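Amidohydrolase 3 domain-containing protein (PDB 3ICJ) binds two zinc ions and is probably a metal-dependent hydrolase of the amidohydrolase family, acting on carbon-nitrogen bonds other than peptide bonds. Local coordinates at residues D344-I350 and F367-H373; L359-E363 and R384-V390; F98-L104 and S238-S243. One frame throughout, in Å; residues are numbered along the deposited sequence.

Contact 1 of 3, residues D344-I350 and F367-H373; sequences DVAVHAI and FSGRIEH. With ZN (zinc ion), chain C.
His348 and His373 converge on one zinc ion but offer it different nitrogens: ND1 of His348 lies 2.1 Å from the metal, while NE2 of His373 is 2.4 Å away. The carboxylated Lys296 completes the protein ligands of this zinc and also binds the second one. The two rings meet edge to face with an offset, their planes 80° apart, and CD2 of His373 comes within 3.4 Å of ND1 of His348, which lies at the edge of the His373 ring. A chi1 of 161°, with CG anti to the backbone nitrogen, carries the His348 imidazole to where ND1 meets the metal. The far nitrogens are held too, NE2 of His348 by the carbonyl of Gly301 and ND1 of His373 by Gln395, which fixes the rotation of both rings. Ile350 lays CG1 against CB of His373 at 3.7 Å.

Behind this first shell, Arg370 grips Glu372 side-on, NE to OE2 at 2.8 Å and NH2 to OE1 at 2.9 Å, both oxygens met on their syn sides. The methyl of Ala346 packs beside this pair, CB lying 3.4 Å from OE2 of Glu372. OE1 also accepts from ND1 of His101, a ligand of the other zinc, so Arg370 probably orients a second-shell carboxylate that in turn steadies a metal ligand. Farther back, Val345 packs on Phe367.

Parallel pairing underlies it all: Arg370 N to Val345 O, Val347 N to Arg370 O, Glu372 N to Val347 O and Ala349 N to Glu372 O. This is the beta-alpha-beta crossover of a TIM-type amidohydrolase barrel, with metal ligands near the carboxyl ends of the strands. Val347 and Ile371 turn to the opposite face and pack on Phe362 of helix 352-365, while strand 391-394 flanks Arg370 and Glu372.

Contact 2 of 3, residues L359-E363 and R384-V390; sequences LDAFE and RIKELKV
Arg384 holds CG anti to its carbonyl carbon and bends at chi3 (80°), carrying its guanidinium across to Leu359, Asp360 and Glu363. NH1 serves both acids, reaching OD1 of Asp360 at 2.9 Å and OE2 of Glu363 at 3.0 Å; each oxygen is approached from its anti side. A second, weak bond runs from NH2 to the same OD1. Both carboxylate planes are turned well away from the guanidinium, that of Glu363 by 77°, so neither acid forms a flat two-pronged pair with it. One guanidinium face rests on CB of Leu359, and the salt-bridge network borders the apolar seam.

In that seam CD2 of Leu359 meets CG2 of Val390 at 3.7 Å and CG1 of Ile385 at 3.9 Å. Glu363 contributes its aliphatic part, with CG 3.5 Å from CD2 of Leu388. Val390 also touches the Phe362 ring through CG1.

A Schellman motif ends helix 379-388 at Lys389 and turns Val390 inward. The two helical segments run in roughly the same direction, 27° apart, as neighbouring outer helices of the barrel; Phe362 and Val390 reach Ile371 on strand 370-371, and Phe362 also touches Ile335 of helix 328-338.

Contact 3 of 3, residues F98-L104 and S238-S243; sequences FDSHLHL and SVGFMS. With ZN (zinc ion), chain B.
Phe98 spreads its ring over CB of Ser238, 3.6 Å from the ring centroid, and touches Ala475 of helix 463-477. An alanine in place of Phe98 is likely to leave CB of Ser238 without its ring face and open a gap beside Ala475. Asp99 pairs in parallel with Val239, donating its N to Ser238 O and accepting from Gly240 N at 2.8 Å; its OD1 takes the N of His101 in an Asx turn and OD2 bonds Thr433. Between Asp99 and Leu102 the register slips by one residue, a beta bulge, with Ser100 facing Gly240, where a side chain would collide with the Ser100 carbonyl.

The bulge leads into the amidohydrolase HxH motif, at the end of the first barrel strand: NE2 of His101 and of His103 each bind one zinc at 2.3 Å, with carboxylated Lys296 and Asp434. A chi1 of -67° lays CG of Met242 over the His101 face, 3.4 Å from its centroid. Leu102 packs on Val239 through CD1. The N-H at ND1 of His103 is shared between Met242 O, a weak bond, and a water that donates to Ser243 O. Leu104, starting helix 104-112, sets CB over the Phe241 face.

Overall arrangement
From the N terminus, strand 92-102 comes first, and contact 3 closes a long loop of 133 intervening residues by pairing it with strand 236-244. Only after that loop is shut does the chain reach the other two contacts, so contact 3 stands in series with both. Contacts 1 and 2 cross: strand 346-349, helix 352-365, strand 370-371 and helix 379-388 follow in order, with the strands joined in contact 1 and the helices in contact 2. They also touch, Ser368 meeting the end of helix 379-388. Contacts 1 and 3 approach from different parts of the barrel to build the two-zinc centre, whereas contact 2 lies on the outer helical layer, its nearest atoms about 11 Å from contact 3.

Contact 1 of 3, residues D344-I350 and F367-H373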
loop_
_atom_site.group_PDB
_atom_site.type_symbol
_atom_site.label_atom_id
_atom_site.label_comp_id
_atom_site.label_asym_id
_atom_site.label_seq_id
_atom_site.Cartn_x
_atom_site.Cartn_y
_atom_site.Cartn_z
ATOM N N ASP A 344 15.316 7.534 0.848
ATOM C CA ASP A 344 14.093 8.349 0.780
ATOM C C ASP A 344 13.352 8.392 2.138
ATOM O O ASP A 344 13.510 7.506 2.992
ATOM C CB ASP A 344 13.142 7.777 -0.303
ATOM C CG ASP A 344 12.113 8.805 -0.808
ATOM O OD1 ASP A 344 12.250 10.027 -0.527
ATOM O OD2 ASP A 344 11.179 8.379 -1.514
ATOM N N VAL A 345 12.534 9.420 2.342
ATOM C CA VAL A 345 11.674 9.483 3.526
ATOM C C VAL A 345 10.225 9.688 3.082
ATOM O O VAL A 345 9.905 10.642 2.333
ATOM C CB VAL A 345 12.131 10.613 4.508
ATOM C CG1 VAL A 345 11.217 10.687 5.739
ATOM C CG2 VAL A 345 13.580 10.417 4.946
ATOM N N ALA A 346 9.359 8.782 3.521
ATOM C CA ALA A 346 7.936 8.862 3.242
ATOM C C ALA A 346 7.220 9.132 4.544
ATOM O O ALA A 346 7.457 8.456 5.541
ATOM C CB ALA A 346 7.435 7.575 2.632
ATOM N N VAL A 347 6.353 10.139 4.524
ATOM C CA VAL A 347 5.697 10.630 5.716
ATOM C C VAL A 347 4.171 10.576 5.538
ATOM O O VAL A 347 3.619 11.268 4.692
ATOM C CB VAL A 347 6.161 12.083 6.004
ATOM C CG1 VAL A 347 5.381 12.698 7.102
ATOM C CG2 VAL A 347 7.667 12.124 6.325
ATOM N N HIS A 348 3.507 9.745 6.333
ATOM C CA HIS A 348 2.029 9.684 6.406
ATOM C C HIS A 348 1.481 10.990 7.014
ATOM O O HIS A 348 1.805 11.349 8.140
ATOM C CB HIS A 348 1.637 8.434 7.232
ATOM C CG HIS A 348 0.237 8.427 7.789
ATOM N ND1 HIS A 348 -0.625 7.369 7.598
ATOM C CD2 HIS A 348 -0.419 9.295 8.603
ATOM C CE1 HIS A 348 -1.756 7.596 8.246
ATOM N NE2 HIS A 348 -1.662 8.765 8.852
ATOM N N ALA A 349 0.695 11.722 6.231
ATOM C CA ALA A 349 -0.002 12.917 6.711
ATOM C C ALA A 349 -1.401 12.973 6.118
ATOM O O ALA A 349 -1.568 13.116 4.905
ATOM C CB ALA A 349 0.763 14.167 6.363
ATOM N N ILE A 350 -2.396 12.883 6.984
ATOM C CA ILE A 350 -3.803 12.827 6.566
ATOM C C ILE A 350 -4.519 14.149 6.821
ATOM O O ILE A 350 -5.102 14.739 5.894
ATOM C CB ILE A 350 -4.515 11.588 7.187
ATOM C CG1 ILE A 350 -3.947 10.322 6.527
ATOM C CG2 ILE A 350 -6.080 11.679 7.078
ATOM C CD1 ILE A 350 -4.712 8.998 6.838
ATOM N N PHE A 367 14.893 18.920 2.021
ATOM C CA PHE A 367 14.838 17.553 1.601
ATOM C C PHE A 367 13.524 17.359 0.855
ATOM O O PHE A 367 12.465 17.657 1.383
ATOM C CB PHE A 367 14.903 16.642 2.844
ATOM C CG PHE A 367 14.935 15.156 2.524
ATOM C CD1 PHE A 367 16.151 14.503 2.338
ATOM C CD2 PHE A 367 13.754 14.410 2.462
ATOM C CE1 PHE A 367 16.192 13.123 2.070
ATOM C CE2 PHE A 367 13.780 13.044 2.174
ATOM C CZ PHE A 367 15.013 12.403 1.977
ATOM N N SER A 368 13.579 16.855 -0.361
ATOM C CA SER A 368 12.339 16.659 -1.114
ATOM C C SER A 368 11.800 15.246 -0.874
ATOM O O SER A 368 12.209 14.295 -1.535
ATOM C CB SER A 368 12.547 16.970 -2.598
ATOM O OG SER A 368 11.344 17.468 -3.168
ATOM N N GLY A 369 10.907 15.113 0.105
ATOM C CA GLY A 369 10.424 13.802 0.504
ATOM C C GLY A 369 9.124 13.484 -0.193
ATOM O O GLY A 369 8.736 14.157 -1.153
ATOM N N ARG A 370 8.460 12.434 0.274
ATOM C CA ARG A 370 7.145 12.133 -0.194
ATOM C C ARG A 370 6.153 12.123 0.959
ATOM O O ARG A 370 6.511 11.840 2.110
ATOM C CB ARG A 370 7.083 10.819 -1.031
ATOM C CG ARG A 370 7.720 9.625 -0.401
ATOM C CD ARG A 370 7.666 8.390 -1.315
ATOM N NE ARG A 370 6.352 7.731 -1.253
ATOM C CZ ARG A 370 6.043 6.602 -1.887
ATOM N NH1 ARG A 370 6.937 6.001 -2.670
ATOM N NH2 ARG A 370 4.829 6.082 -1.754
ATOM N N ILE A 371 4.898 12.418 0.622
ATOM C CA ILE A 371 3.799 12.377 1.578
ATOM C C ILE A 371 2.814 11.287 1.144
ATOM O O ILE A 371 2.394 11.228 -0.012
ATOM C CB ILE A 371 3.090 13.788 1.733
ATOM C CG1 ILE A 371 4.016 14.779 2.433
ATOM C CG2 ILE A 371 1.761 13.674 2.502
ATOM C CD1 ILE A 371 3.473 16.231 2.420
ATOM N N GLU A 372 2.494 10.400 2.080
ATOM C CA GLU A 372 1.498 9.370 1.876
ATOM C C GLU A 372 0.147 9.934 2.315
ATOM O O GLU A 372 0.042 10.536 3.395
ATOM C CB GLU A 372 1.818 8.138 2.739
ATOM C CG GLU A 372 3.287 7.734 2.690
ATOM C CD GLU A 372 3.770 7.589 1.259
ATOM O OE1 GLU A 372 3.250 6.710 0.548
ATOM O OE2 GLU A 372 4.647 8.375 0.836
ATOM N N HIS A 373 -0.858 9.703 1.471
ATOM C CA HIS A 373 -2.274 10.118 1.631
ATOM C C HIS A 373 -2.558 11.556 1.218
ATOM O O HIS A 373 -3.324 11.776 0.270
ATOM C CB HIS A 373 -2.863 9.768 3.011
ATOM C CG HIS A 373 -2.543 8.371 3.455
ATOM N ND1 HIS A 373 -2.956 7.259 2.757
ATOM C CD2 HIS A 373 -1.793 7.910 4.483
ATOM C CE1 HIS A 373 -2.500 6.170 3.349
ATOM N NE2 HIS A 373 -1.789 6.539 4.399
HETATM ZN ZN ZN C . -0.648 5.682 6.323
#

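Contact 2 of 3, residues L359-E363 and R384-V390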
loop_
_atom_site.group_PDB
_atom_site.type_symbol
_atom_site.label_atom_id
_atom_site.label_comp_id
_atom_site.label_asym_id
_atom_site.label_seq_id
_atom_site.Cartn_x
_atom_site.Cartn_y
_atom_site.Cartn_z
ATOM N N LEU A 359 5.443 19.323 5.559
ATOM C CA LEU A 359 6.034 20.402 4.754
ATOM C C LEU A 359 7.101 21.209 5.496
ATOM O O LEU A 359 8.166 21.474 4.930
ATOM C CB LEU A 359 4.954 21.316 4.164
ATOM C CG LEU A 359 3.964 20.690 3.169
ATOM C CD1 LEU A 359 2.842 21.672 2.839
ATOM C CD2 LEU A 359 4.647 20.228 1.910
ATOM N N ASP A 360 6.835 21.564 6.755
ATOM C CA ASP A 360 7.824 22.224 7.611
ATOM C C ASP A 360 9.089 21.397 7.756
ATOM O O ASP A 360 10.189 21.938 7.740
ATOM C CB ASP A 360 7.276 22.464 9.025
ATOM C CG ASP A 360 6.221 23.565 9.088
ATOM O OD1 ASP A 360 6.048 24.333 8.118
ATOM O OD2 ASP A 360 5.557 23.652 10.136
ATOM N N ALA A 361 8.922 20.092 7.944
ATOM C CA ALA A 361 10.054 19.207 8.152
ATOM C C ALA A 361 10.920 19.096 6.896
ATOM O O ALA A 361 12.151 19.118 6.997
ATOM C CB ALA A 361 9.584 17.861 8.600
ATOM N N PHE A 362 10.270 18.991 5.729
ATOM C CA PHE A 362 10.971 18.915 4.444
ATOM C C PHE A 362 11.665 20.226 4.089
ATOM O O PHE A 362 12.789 20.214 3.580
ATOM C CB PHE A 362 10.028 18.501 3.297
ATOM C CG PHE A 362 9.513 17.092 3.396
ATOM C CD1 PHE A 362 10.277 16.086 3.974
ATOM C CD2 PHE A 362 8.256 16.768 2.886
ATOM C CE1 PHE A 362 9.792 14.782 4.060
ATOM C CE2 PHE A 362 7.764 15.470 2.968
ATOM C CZ PHE A 362 8.529 14.475 3.554
ATOM N N GLU A 363 10.988 21.340 4.354
ATOM C CA GLU A 363 11.543 22.668 4.145
ATOM C C GLU A 363 12.812 22.887 4.951
ATOM O O GLU A 363 13.820 23.329 4.406
ATOM C CB GLU A 363 10.546 23.734 4.560
ATOM C CG GLU A 363 9.925 24.486 3.428
ATOM C CD GLU A 363 9.763 25.959 3.739
ATOM O OE1 GLU A 363 10.418 26.784 3.069
ATOM O OE2 GLU A 363 8.991 26.284 4.659
ATOM N N ARG A 384 3.272 25.640 -1.549
ATOM C CA ARG A 384 4.396 25.033 -0.834
ATOM C C ARG A 384 4.733 23.659 -1.400
ATOM O O ARG A 384 5.902 23.310 -1.498
ATOM C CB ARG A 384 4.092 24.868 0.657
ATOM C CG ARG A 384 3.974 26.153 1.446
ATOM C CD ARG A 384 3.831 25.832 2.922
ATOM N NE ARG A 384 5.121 25.516 3.537
ATOM C CZ ARG A 384 5.262 24.959 4.737
ATOM N NH1 ARG A 384 6.474 24.741 5.230
ATOM N NH2 ARG A 384 4.193 24.623 5.449
ATOM N N ILE A 385 3.698 22.895 -1.757
ATOM C CA ILE A 385 3.843 21.548 -2.319
ATOM C C ILE A 385 4.500 21.615 -3.693
ATOM O O ILE A 385 5.443 20.875 -3.965
ATOM C CB ILE A 385 2.467 20.809 -2.350
ATOM C CG1 ILE A 385 2.007 20.501 -0.919
ATOM C CG2 ILE A 385 2.521 19.500 -3.159
ATOM C CD1 ILE A 385 0.550 20.073 -0.802
ATOM N N LYS A 386 4.015 22.531 -4.535
ATOM C CA LYS A 386 4.588 22.788 -5.858
ATOM C C LYS A 386 6.070 23.176 -5.759
ATOM O O LYS A 386 6.903 22.581 -6.446
ATOM C CB LYS A 386 3.797 23.907 -6.561
ATOM C CG LYS A 386 4.171 24.168 -8.011
ATOM C CD LYS A 386 3.354 25.369 -8.519
ATOM C CE LYS A 386 3.971 26.018 -9.750
ATOM N NZ LYS A 386 3.631 25.263 -10.981
ATOM N N GLU A 387 6.375 24.151 -4.885
ATOM C CA GLU A 387 7.713 24.760 -4.755
ATOM C C GLU A 387 8.768 23.808 -4.183
ATOM O O GLU A 387 9.918 23.819 -4.621
ATOM C CB GLU A 387 7.614 26.089 -3.959
ATOM C CG GLU A 387 8.660 26.379 -2.867
ATOM C CD GLU A 387 8.069 27.167 -1.669
ATOM O OE1 GLU A 387 8.304 26.765 -0.505
ATOM O OE2 GLU A 387 7.355 28.177 -1.882
ATOM N N LEU A 388 8.362 22.983 -3.217
ATOM C CA LEU A 388 9.226 21.971 -2.612
ATOM C C LEU A 388 9.257 20.660 -3.413
ATOM O O LEU A 388 10.021 19.750 -3.061
ATOM C CB LEU A 388 8.756 21.665 -1.184
ATOM C CG LEU A 388 8.883 22.722 -0.084
ATOM C CD1 LEU A 388 8.114 22.257 1.151
ATOM C CD2 LEU A 388 10.361 23.031 0.225
ATOM N N LYS A 389 8.407 20.561 -4.448
ATOM C CA LYS A 389 8.314 19.365 -5.335
ATOM C C LYS A 389 8.104 18.065 -4.540
ATOM O O LYS A 389 8.685 17.015 -4.862
ATOM C CB LYS A 389 9.551 19.246 -6.251
ATOM C CG LYS A 389 9.916 20.514 -7.054
ATOM C CD LYS A 389 11.246 20.316 -7.793
ATOM C CE LYS A 389 11.478 21.388 -8.853
ATOM N NZ LYS A 389 12.041 22.630 -8.273
ATOM N N VAL A 390 7.269 18.144 -3.502
ATOM C CA VAL A 390 6.948 16.985 -2.662
ATOM C C VAL A 390 6.159 15.964 -3.475
ATOM O O VAL A 390 5.160 16.303 -4.123
ATOM C CB VAL A 390 6.107 17.380 -1.428
ATOM C CG1 VAL A 390 5.943 16.179 -0.481
ATOM C CG2 VAL A 390 6.754 18.551 -0.691
#

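Contact 3 of 3, residues F98-L104 and S238-S243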
loop_
_atom_site.group_PDB
_atom_site.type_symbol
_atom_site.label_atom_id
_atom_site.label_comp_id
_atom_site.label_asym_id
_atom_site.label_seq_id
_atom_site.Cartn_x
_atom_site.Cartn_y
_atom_site.Cartn_z
ATOM N N PHE A 98 1.792 -0.020 -10.958
ATOM C CA PHE A 98 2.798 0.223 -9.952
ATOM C C PHE A 98 1.992 0.799 -8.800
ATOM O O PHE A 98 1.507 1.932 -8.890
ATOM C CB PHE A 98 3.816 1.249 -10.499
ATOM C CG PHE A 98 5.089 1.408 -9.669
ATOM C CD1 PHE A 98 6.320 1.490 -10.305
ATOM C CD2 PHE A 98 5.063 1.453 -8.270
ATOM C CE1 PHE A 98 7.510 1.646 -9.568
ATOM C CE2 PHE A 98 6.247 1.604 -7.523
ATOM C CZ PHE A 98 7.471 1.691 -8.176
ATOM N N ASP A 99 1.825 0.012 -7.732
ATOM C CA ASP A 99 1.145 0.467 -6.523
ATOM C C ASP A 99 2.170 1.125 -5.593
ATOM O O ASP A 99 3.016 0.454 -4.998
ATOM C CB ASP A 99 0.443 -0.727 -5.837
ATOM C CG ASP A 99 -0.538 -0.303 -4.741
ATOM O OD1 ASP A 99 -0.207 0.564 -3.925
ATOM O OD2 ASP A 99 -1.643 -0.867 -4.654
ATOM N N SER A 100 2.105 2.445 -5.448
ATOM C CA SER A 100 3.202 3.137 -4.770
ATOM C C SER A 100 3.171 3.051 -3.228
ATOM O O SER A 100 4.097 3.516 -2.577
ATOM C CB SER A 100 3.312 4.585 -5.247
ATOM O OG SER A 100 2.046 5.209 -5.279
ATOM N N HIS A 101 2.114 2.463 -2.657
ATOM C CA HIS A 101 1.970 2.346 -1.194
ATOM C C HIS A 101 1.095 1.168 -0.796
ATOM O O HIS A 101 -0.135 1.242 -0.886
ATOM C CB HIS A 101 1.370 3.657 -0.634
ATOM C CG HIS A 101 1.255 3.715 0.859
ATOM N ND1 HIS A 101 1.801 4.741 1.599
ATOM C CD2 HIS A 101 0.615 2.911 1.746
ATOM C CE1 HIS A 101 1.529 4.550 2.879
ATOM N NE2 HIS A 101 0.809 3.450 2.995
ATOM N N LEU A 102 1.714 0.100 -0.301
ATOM C CA LEU A 102 0.950 -0.957 0.328
ATOM C C LEU A 102 1.770 -1.735 1.359
ATOM O O LEU A 102 2.983 -1.529 1.506
ATOM C CB LEU A 102 0.293 -1.889 -0.716
ATOM C CG LEU A 102 1.094 -2.464 -1.882
ATOM C CD1 LEU A 102 2.171 -3.400 -1.358
ATOM C CD2 LEU A 102 0.149 -3.216 -2.815
ATOM N N HIS A 103 1.108 -2.664 2.037
ATOM C CA HIS A 103 1.760 -3.452 3.076
ATOM C C HIS A 103 1.664 -4.907 2.693
ATOM O O HIS A 103 0.646 -5.554 2.942
ATOM C CB HIS A 103 1.117 -3.175 4.426
ATOM C CG HIS A 103 1.102 -1.721 4.784
ATOM N ND1 HIS A 103 2.121 -1.121 5.492
ATOM C CD2 HIS A 103 0.209 -0.741 4.502
ATOM C CE1 HIS A 103 1.853 0.164 5.642
ATOM N NE2 HIS A 103 0.702 0.422 5.046
ATOM N N LEU A 104 2.729 -5.411 2.059
ATOM C CA LEU A 104 2.751 -6.777 1.516
ATOM C C LEU A 104 2.565 -7.834 2.600
ATOM O O LEU A 104 1.882 -8.829 2.374
ATOM C CB LEU A 104 4.077 -7.072 0.772
ATOM C CG LEU A 104 4.341 -6.462 -0.587
ATOM C CD1 LEU A 104 5.677 -6.944 -1.135
ATOM C CD2 LEU A 104 3.218 -6.831 -1.535
ATOM N N SER A 238 5.076 -3.897 -9.533
ATOM C CA SER A 238 5.988 -3.111 -8.680
ATOM C C SER A 238 5.198 -2.473 -7.548
ATOM O O SER A 238 4.041 -2.080 -7.746
ATOM C CB SER A 238 6.723 -2.007 -9.482
ATOM O OG SER A 238 7.131 -2.434 -10.774
ATOM N N VAL A 239 5.805 -2.386 -6.361
ATOM C CA VAL A 239 5.131 -1.869 -5.174
ATOM C C VAL A 239 6.063 -1.004 -4.339
ATOM O O VAL A 239 7.275 -1.242 -4.286
ATOM C CB VAL A 239 4.520 -2.980 -4.248
ATOM C CG1 VAL A 239 3.384 -3.723 -4.949
ATOM C CG2 VAL A 239 5.581 -3.970 -3.776
ATOM N N GLY A 240 5.505 0.026 -3.717
ATOM C CA GLY A 240 6.200 0.672 -2.615
ATOM C C GLY A 240 5.717 -0.061 -1.392
ATOM O O GLY A 240 4.522 -0.009 -1.060
ATOM N N PHE A 241 6.616 -0.801 -0.746
ATOM C CA PHE A 241 6.270 -1.554 0.465
ATOM C C PHE A 241 6.606 -0.686 1.688
ATOM O O PHE A 241 7.789 -0.468 2.005
ATOM C CB PHE A 241 7.028 -2.894 0.422
ATOM C CG PHE A 241 6.769 -3.848 1.590
ATOM C CD1 PHE A 241 5.828 -3.585 2.600
ATOM C CD2 PHE A 241 7.462 -5.047 1.631
ATOM C CE1 PHE A 241 5.621 -4.491 3.651
ATOM C CE2 PHE A 241 7.271 -5.978 2.671
ATOM C CZ PHE A 241 6.330 -5.702 3.683
ATOM N N MET A 242 5.565 -0.192 2.374
ATOM C CA MET A 242 5.728 0.774 3.473
ATOM C C MET A 242 5.791 0.053 4.806
ATOM O O MET A 242 5.209 -1.006 4.938
ATOM C CB MET A 242 4.548 1.757 3.546
ATOM C CG MET A 242 4.400 2.742 2.387
ATOM S SD MET A 242 5.759 3.881 2.062
ATOM C CE MET A 242 6.144 3.045 0.540
ATOM N N SER A 243 6.472 0.659 5.782
ATOM C CA SER A 243 6.587 0.127 7.157
ATOM C C SER A 243 7.159 -1.293 7.228
ATOM O O SER A 243 6.558 -2.182 7.832
ATOM C CB SER A 243 5.233 0.201 7.881
ATOM O OG SER A 243 4.752 1.529 7.913
HETATM ZN ZN ZN B . -0.175 2.549 4.859
HETATM O O HOH W 1 3.873 -3.221 6.857
#